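Local coordinates for protein beta-galactosidase (PDB 5MUJ) that probably acts as a glycoside hydrolase of plant pectin, an arabinofuranosidase working on chain B of rhamnogalacturonan II, at residues A[47-51]-A[101-105]. Numbering follows the deposited sequence. Where two conformers were deposited one is given.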
ATOM      1  N   TYR A  47      13.181  -6.831 -12.497  1.00 13.14           N
ATOM      2  CA  TYR A  47      13.931  -5.739 -13.171  1.00 10.27           C
ATOM      3  C   TYR A  47      14.985  -5.218 -12.219  1.00 11.54           C
ATOM      4  O   TYR A  47      16.143  -5.048 -12.576  1.00 13.82           O
ATOM      5  CB  TYR A  47      13.008  -4.640 -13.568  1.00 10.43           C
ATOM      6  CG  TYR A  47      13.699  -3.450 -14.160  1.00 13.30           C
ATOM      7  CD1 TYR A  47      14.067  -3.433 -15.500  1.00 15.00           C
ATOM      8  CD2 TYR A  47      13.951  -2.321 -13.392  1.00 14.69           C
ATOM      9  CE1 TYR A  47      14.708  -2.343 -16.046  1.00 16.06           C
ATOM     10  CE2 TYR A  47      14.603  -1.212 -13.928  1.00 14.82           C
ATOM     11  CZ  TYR A  47      14.964  -1.233 -15.270  1.00 17.45           C
ATOM     12  OH  TYR A  47      15.606  -0.154 -15.844  1.00 23.07           O
ATOM     13  N   GLY A  48      14.554  -4.950 -10.988  1.00 11.17           N
ATOM     14  CA  GLY A  48      15.406  -4.548  -9.892  1.00 10.30           C
ATOM     15  C   GLY A  48      14.856  -3.271  -9.302  1.00  9.76           C
ATOM     16  O   GLY A  48      13.667  -2.956  -9.482  1.00 11.58           O
ATOM     17  N   LEU A  49      15.711  -2.522  -8.630  0.50  9.86           N
ATOM     18  CA  LEU A  49      15.245  -1.364  -7.869  0.50  9.06           C
ATOM     19  C   LEU A  49      14.767  -0.250  -8.783  0.50 10.22           C
ATOM     20  O   LEU A  49      15.339  -0.014  -9.885  0.50 11.16           O
ATOM     21  CB  LEU A  49      16.309  -0.883  -6.898  0.50  7.32           C
ATOM     22  CG  LEU A  49      16.674  -1.897  -5.803  0.50  5.86           C
ATOM     23  CD1 LEU A  49      18.051  -1.673  -5.221  0.50  5.07           C
ATOM     24  CD2 LEU A  49      15.630  -1.892  -4.681  0.50  5.42           C
ATOM     25  N   ALA A  50      13.706   0.413  -8.352  1.00 12.65           N
ATOM     26  CA  ALA A  50      13.135   1.563  -9.034  1.00 13.42           C
ATOM     27  C   ALA A  50      13.549   2.838  -8.289  1.00 12.77           C
ATOM     28  O   ALA A  50      13.925   3.850  -8.880  1.00 13.64           O
ATOM     29  CB  ALA A  50      11.622   1.459  -9.014  1.00 14.21           C
ATOM     30  N   VAL A  51      13.372   2.797  -6.970  1.00 12.22           N
ATOM     31  CA  VAL A  51      13.702   3.888  -6.099  1.00 12.63           C
ATOM     32  C   VAL A  51      14.424   3.357  -4.881  1.00 13.31           C
ATOM     33  O   VAL A  51      13.837   2.584  -4.132  1.00 12.74           O
ATOM     34  CB  VAL A  51      12.452   4.714  -5.689  1.00 15.59           C
ATOM     35  CG1 VAL A  51      12.877   6.000  -4.987  1.00 14.02           C
ATOM     36  CG2 VAL A  51      11.608   5.113  -6.907  1.00 16.16           C
ATOM     37  N   LEU A 101      10.102   2.336 -15.497  1.00 12.12           N
ATOM     38  CA  LEU A 101      11.264   1.619 -14.998  1.00 11.15           C
ATOM     39  C   LEU A 101      12.301   2.533 -14.348  1.00 12.85           C
ATOM     40  O   LEU A 101      12.881   2.191 -13.316  1.00 14.98           O
ATOM     41  CB  LEU A 101      11.929   0.860 -16.177  1.00 12.27           C
ATOM     42  CG  LEU A 101      11.044  -0.208 -16.824  1.00 13.02           C
ATOM     43  CD1 LEU A 101      11.727  -0.702 -18.134  1.00 12.43           C
ATOM     44  CD2 LEU A 101      10.707  -1.347 -15.818  1.00 13.95           C
ATOM     45  N   ASP A 102      12.582   3.644 -15.043  1.00 15.89           N
ATOM     46  CA  ASP A 102      13.524   4.672 -14.654  1.00 16.90           C
ATOM     47  C   ASP A 102      12.757   5.839 -14.033  1.00 13.58           C
ATOM     48  O   ASP A 102      11.901   6.471 -14.694  1.00 16.59           O
ATOM     49  CB  ASP A 102      14.312   5.194 -15.873  1.00 18.06           C
ATOM     50  CG  ASP A 102      15.236   4.146 -16.474  1.00 18.08           C
ATOM     51  OD1 ASP A 102      14.789   3.354 -17.316  1.00 24.72           O
ATOM     52  OD2 ASP A 102      16.414   4.113 -16.086  1.00 29.31           O
ATOM     53  N   TRP A 103      13.159   6.161 -12.820  1.00 11.52           N
ATOM     54  CA  TRP A 103      12.385   7.079 -11.930  1.00 11.96           C
ATOM     55  C   TRP A 103      13.246   8.237 -11.470  1.00 12.28           C
ATOM     56  O   TRP A 103      14.437   8.058 -11.156  1.00 15.36           O
ATOM     57  CB  TRP A 103      11.808   6.332 -10.679  1.00 10.99           C
ATOM     58  CG  TRP A 103      10.741   5.407 -11.097  1.00 12.35           C
ATOM     59  CD1 TRP A 103      10.886   4.088 -11.475  1.00 12.42           C
ATOM     60  CD2 TRP A 103       9.354   5.713 -11.261  1.00 10.92           C
ATOM     61  NE1 TRP A 103       9.672   3.580 -11.886  1.00 11.42           N
ATOM     62  CE2 TRP A 103       8.721   4.557 -11.756  1.00 10.85           C
ATOM     63  CE3 TRP A 103       8.593   6.861 -11.072  1.00  9.49           C
ATOM     64  CZ2 TRP A 103       7.378   4.550 -12.093  1.00 10.19           C
ATOM     65  CZ3 TRP A 103       7.291   6.828 -11.384  1.00  9.33           C
ATOM     66  CH2 TRP A 103       6.681   5.687 -11.868  1.00  9.64           C
ATOM     67  N   ARG A 104      12.650   9.428 -11.425  1.00 13.49           N
ATOM     68  CA  ARG A 104      13.348  10.602 -10.880  1.00 15.24           C
ATOM     69  C   ARG A 104      12.528  11.261  -9.762  1.00 13.65           C
ATOM     70  O   ARG A 104      11.416  11.719  -9.988  1.00 14.81           O
ATOM     71  CB  ARG A 104      13.623  11.613 -11.978  1.00 15.00           C
ATOM     72  CG  ARG A 104      14.490  11.092 -13.138  1.00 17.58           C
ATOM     73  CD  ARG A 104      14.579  12.134 -14.237  1.00 22.09           C
ATOM     74  NE  ARG A 104      13.252  12.391 -14.804  1.00 23.66           N
ATOM     75  CZ  ARG A 104      12.696  11.670 -15.777  1.00 23.17           C
ATOM     76  NH1 ARG A 104      13.358  10.646 -16.318  1.00 26.68           N
ATOM     77  NH2 ARG A 104      11.470  11.953 -16.200  1.00 27.08           N
ATOM     78  N   THR A 105      13.134  11.364  -8.588  1.00 13.28           N
ATOM     79  CA  THR A 105      12.428  11.947  -7.418  1.00 11.89           C
ATOM     80  C   THR A 105      12.319  13.432  -7.561  1.00 13.57           C
ATOM     81  O   THR A 105      13.318  14.103  -7.952  1.00 15.16           O
ATOM     82  CB  THR A 105      13.139  11.582  -6.138  1.00 12.53           C
ATOM     83  OG1 THR A 105      12.973  10.176  -5.988  1.00 14.82           O
ATOM     84  CG2 THR A 105      12.565  12.372  -4.953  1.00 12.89           C
TER
HETATM   85  O   HOH W   1      15.889   1.030 -18.192  1.00 32.85           O
HETATM   86  O   HOH W   2      15.165   1.922 -12.057  1.00 19.63           O
HETATM   87  O   HOH W   3      15.013   4.572 -11.447  1.00 21.14           O
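A chi1 of 175° carries the Tyr47 ring away from its own backbone N, and the chi1 of -63° at Leu101 brings CD2 over that ring, where neighbouring blades of a five-bladed beta-propeller meet. Strand 45-51, from the N-terminal end, pairs with 357-363 and closes the blade of C-terminal strands, as in the Velcro closure of propellers; 104-110 is the outer strand of the next blade. Leu101 CD2 sits squarely over one face of the Tyr47 ring, 3.9 Å from its centroid and 8° off the normal, a CH-pi contact. Further along the ring, Leu101 CB meets Tyr47 CZ at 3.8 Å. With an alanine here in place of Tyr47, Leu101 CD2 would probably lose its aromatic cover and water 1 its phenol partner. Next to this pair, Ala50 CB approaches Trp103 CD1 obliquely at 3.7 Å, and Val51 CG2 lies against Trp103 CB; the indole NE1 is spent on Leu100 O, and Trp72 and Met74 also pack on this side chain. Water joins the two backbones: water 2 donates to both Leu49 O and Leu101 O, and water 3 donates to Ala50 O while accepting from Trp103 N. At the outer end, water 1 hydrogen-bonds Tyr47 OH at 2.6 Å and donates to Asp102 OD1 at 2.7 Å, spanning a hydroxyl and a carboxylate oxygen that stand 3.9 Å apart.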